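Lipopolysaccharide core heptose(I) kinase RfaP (Pseudomonas aeruginosa, PDB 6DFL) phosphorylates the first heptose of the lipopolysaccharide core at the expense of ATP and also acts as a protein-tyrosine kinase that autophosphorylates. Local coordinates at residues 74-82 / 108-116. Sequence-based numbering, arbitrary orientation.
Sequences GARQEWQAI and QHSFIVTEE
Ile112 and Glu78 meet where helix 76-87 lies over strand 109-115. This is the N-lobe of a protein kinase fold, and the helix probably corresponds to helix C. The strand is the middle one of the five-stranded antiparallel sheet. The two short axes run at 42°, 8.6 Å apart at their closest.

Ile112 is the main apolar side chain of the contact. Its CB lies 3.8 Å from Ala75 CB. The CG2 branch fits between Ala75 CB, at 3.5 Å, and Glu78 OE1, at 3.6 Å. In the other branch CG1 lies anti to the backbone N (chi1 179°), and the extended chain carries CD1 to the helix backbone. There CD1 lies 3.9 Å from Trp79 CA and beside Glu78 CB and CG, near the plane of the indole and at its edge. The indole also stacks with the ring of Tyr98, on strand 95-101.

Close to Gly74, Ala75 N donates to Ser110 OG at 2.9 Å, in a nearly straight bond (169°). Glu78 reaches down to the sheet with an extended chain. Its OE2 forms a salt bridge with Lys51 NZ, which also hydrogen-bonds Thr114 OG1. The Glu78-Lys51 pair is consistent with the lysine-glutamate bridge of active protein kinases. Beside it, Thr114 CG2 touches Glu78 OE2 at 3.5 Å and Ile82 CD1 at 4.0 Å.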
loop_
_atom_site.group_PDB
_atom_site.type_symbol
_atom_site.label_atom_id
_atom_site.label_comp_id
_atom_site.label_asym_id
_atom_site.label_seq_id
_atom_site.Cartn_x
_atom_site.Cartn_y
_atom_site.Cartn_z
ATOM N N GLY A 74 12.179 18.477 10.094
ATOM C CA GLY A 74 12.518 19.262 8.918
ATOM C C GLY A 74 12.460 18.466 7.625
ATOM O O GLY A 74 12.097 17.292 7.642
ATOM N N ALA A 75 12.830 19.082 6.500
ATOM C CA ALA A 75 12.774 18.433 5.194
ATOM C C ALA A 75 13.671 17.202 5.081
ATOM O O ALA A 75 13.552 16.450 4.105
ATOM C CB ALA A 75 13.169 19.424 4.106
ATOM N N ARG A 76 14.576 16.998 6.033
ATOM C CA ARG A 76 15.511 15.885 5.939
ATOM C C ARG A 76 14.774 14.557 5.870
ATOM O O ARG A 76 15.145 13.683 5.078
ATOM C CB ARG A 76 16.459 15.916 7.129
ATOM C CG ARG A 76 17.487 14.837 7.164
ATOM C CD ARG A 76 18.290 14.970 8.433
ATOM N NE ARG A 76 19.036 16.223 8.472
ATOM C CZ ARG A 76 19.837 16.574 9.469
ATOM N NH1 ARG A 76 19.985 15.757 10.504
ATOM N NH2 ARG A 76 20.491 17.732 9.433
ATOM N N GLN A 77 13.709 14.402 6.664
ATOM C CA GLN A 77 12.984 13.137 6.704
ATOM C C GLN A 77 12.515 12.723 5.315
ATOM O O GLN A 77 12.839 11.629 4.835
ATOM C CB GLN A 77 11.794 13.233 7.654
ATOM C CG GLN A 77 12.130 12.941 9.083
ATOM C CD GLN A 77 12.899 14.061 9.726
ATOM O OE1 GLN A 77 12.645 15.250 9.473
ATOM N NE2 GLN A 77 13.846 13.698 10.573
ATOM N N GLU A 78 11.728 13.579 4.669
ATOM C CA GLU A 78 11.298 13.326 3.301
ATOM C C GLU A 78 12.483 13.055 2.378
ATOM O O GLU A 78 12.436 12.139 1.551
ATOM C CB GLU A 78 10.485 14.514 2.799
ATOM C CG GLU A 78 9.584 14.213 1.627
ATOM C CD GLU A 78 8.707 15.407 1.267
ATOM O OE1 GLU A 78 8.672 16.376 2.065
ATOM O OE2 GLU A 78 8.067 15.376 0.191
ATOM N N TRP A 79 13.555 13.845 2.498
ATOM C CA TRP A 79 14.619 13.765 1.498
ATOM C C TRP A 79 15.331 12.421 1.540
ATOM O O TRP A 79 15.649 11.859 0.487
ATOM C CB TRP A 79 15.627 14.892 1.690
ATOM C CG TRP A 79 16.939 14.674 0.975
ATOM C CD1 TRP A 79 18.098 14.228 1.521
ATOM C CD2 TRP A 79 17.218 14.913 -0.423
ATOM N NE1 TRP A 79 19.094 14.176 0.553
ATOM C CE2 TRP A 79 18.576 14.597 -0.642
ATOM C CE3 TRP A 79 16.451 15.364 -1.507
ATOM C CZ2 TRP A 79 19.181 14.710 -1.888
ATOM C CZ3 TRP A 79 17.060 15.478 -2.748
ATOM C CH2 TRP A 79 18.412 15.145 -2.926
ATOM N N GLN A 80 15.580 11.891 2.744
ATOM C CA GLN A 80 16.290 10.628 2.882
ATOM C C GLN A 80 15.373 9.451 2.564
ATOM O O GLN A 80 15.833 8.423 2.044
ATOM C CB GLN A 80 16.875 10.508 4.292
ATOM C CG GLN A 80 18.170 11.272 4.530
ATOM C CD GLN A 80 18.565 11.301 5.999
ATOM O OE1 GLN A 80 17.896 10.698 6.846
ATOM N NE2 GLN A 80 19.653 12.010 6.311
ATOM N N ALA A 81 14.073 9.564 2.868
ATOM C CA ALA A 81 13.146 8.517 2.444
ATOM C C ALA A 81 13.081 8.450 0.929
ATOM O O ALA A 81 13.194 7.374 0.334
ATOM C CB ALA A 81 11.756 8.749 3.018
ATOM N N ILE A 82 12.893 9.602 0.288
ATOM C CA ILE A 82 12.846 9.633 -1.169
ATOM C C ILE A 82 14.121 9.060 -1.750
ATOM O O ILE A 82 14.092 8.302 -2.725
ATOM C CB ILE A 82 12.598 11.065 -1.659
ATOM C CG1 ILE A 82 11.192 11.515 -1.267
ATOM C CG2 ILE A 82 12.848 11.163 -3.164
ATOM C CD1 ILE A 82 10.878 12.867 -1.798
ATOM N N GLN A 108 17.159 24.128 12.319
ATOM C CA GLN A 108 17.625 24.398 10.964
ATOM C C GLN A 108 16.524 25.055 10.135
ATOM O O GLN A 108 15.336 24.841 10.372
ATOM C CB GLN A 108 18.055 23.091 10.280
ATOM C CG GLN A 108 19.298 22.405 10.840
ATOM C CD GLN A 108 20.579 22.975 10.258
ATOM O OE1 GLN A 108 20.732 23.071 9.039
ATOM N NE2 GLN A 108 21.495 23.383 11.130
ATOM N N HIS A 109 16.929 25.834 9.138
ATOM C CA HIS A 109 16.034 26.292 8.079
ATOM C C HIS A 109 16.170 25.317 6.908
ATOM O O HIS A 109 17.256 25.176 6.341
ATOM C CB HIS A 109 16.386 27.723 7.648
ATOM C CG HIS A 109 15.586 28.239 6.484
ATOM N ND1 HIS A 109 16.049 29.235 5.648
ATOM C CD2 HIS A 109 14.350 27.919 6.029
ATOM C CE1 HIS A 109 15.141 29.495 4.722
ATOM N NE2 HIS A 109 14.099 28.710 4.931
ATOM N N SER A 110 15.088 24.636 6.545
ATOM C CA SER A 110 15.199 23.675 5.460
ATOM C C SER A 110 14.082 23.832 4.446
ATOM O O SER A 110 13.055 24.457 4.698
ATOM C CB SER A 110 15.206 22.231 5.969
ATOM O OG SER A 110 13.887 21.815 6.306
ATOM N N PHE A 111 14.294 23.204 3.295
ATOM C CA PHE A 111 13.297 23.174 2.244
ATOM C C PHE A 111 13.506 21.927 1.399
ATOM O O PHE A 111 14.617 21.387 1.314
ATOM C CB PHE A 111 13.369 24.422 1.365
ATOM C CG PHE A 111 14.598 24.492 0.502
ATOM C CD1 PHE A 111 14.594 23.958 -0.790
ATOM C CD2 PHE A 111 15.756 25.093 0.970
ATOM C CE1 PHE A 111 15.723 24.012 -1.595
ATOM C CE2 PHE A 111 16.887 25.165 0.169
ATOM C CZ PHE A 111 16.874 24.611 -1.118
ATOM N N ILE A 112 12.428 21.494 0.761
ATOM C CA ILE A 112 12.507 20.453 -0.248
ATOM C C ILE A 112 11.385 20.672 -1.246
ATOM O O ILE A 112 10.232 20.883 -0.864
ATOM C CB ILE A 112 12.452 19.039 0.379
ATOM C CG1 ILE A 112 12.500 17.958 -0.688
ATOM C CG2 ILE A 112 11.214 18.859 1.250
ATOM C CD1 ILE A 112 12.501 16.564 -0.084
ATOM N N VAL A 113 11.720 20.589 -2.526
ATOM C CA VAL A 113 10.769 20.726 -3.620
ATOM C C VAL A 113 10.689 19.396 -4.371
ATOM O O VAL A 113 11.699 18.929 -4.904
ATOM C CB VAL A 113 11.188 21.846 -4.575
ATOM C CG1 VAL A 113 10.154 21.994 -5.656
ATOM C CG2 VAL A 113 11.409 23.127 -3.797
ATOM N N THR A 114 9.485 18.820 -4.447
ATOM C CA THR A 114 9.205 17.584 -5.160
ATOM C C THR A 114 8.364 17.863 -6.397
ATOM O O THR A 114 7.474 18.716 -6.377
ATOM C CB THR A 114 8.444 16.585 -4.270
ATOM O OG1 THR A 114 7.164 17.130 -3.904
ATOM C CG2 THR A 114 9.238 16.265 -3.012
ATOM N N GLU A 115 8.632 17.114 -7.463
ATOM C CA GLU A 115 7.800 17.164 -8.656
ATOM C C GLU A 115 6.385 16.685 -8.359
ATOM O O GLU A 115 6.155 15.840 -7.487
ATOM C CB GLU A 115 8.386 16.300 -9.766
ATOM C CG GLU A 115 9.603 16.881 -10.453
ATOM C CD GLU A 115 10.188 15.922 -11.497
ATOM O OE1 GLU A 115 9.787 14.732 -11.530
ATOM O OE2 GLU A 115 11.052 16.358 -12.287
ATOM N N GLU A 116 5.428 17.237 -9.099
ATOM C CA GLU A 116 4.063 16.756 -9.019
ATOM C C GLU A 116 3.925 15.452 -9.793
ATOM O O GLU A 116 4.533 15.265 -10.849
ATOM C CB GLU A 116 3.088 17.788 -9.572
ATOM C CG GLU A 116 1.642 17.441 -9.285
ATOM C CD GLU A 116 0.671 18.517 -9.753
ATOM O OE1 GLU A 116 0.837 19.004 -10.891
ATOM O OE2 GLU A 116 -0.251 18.865 -8.978
#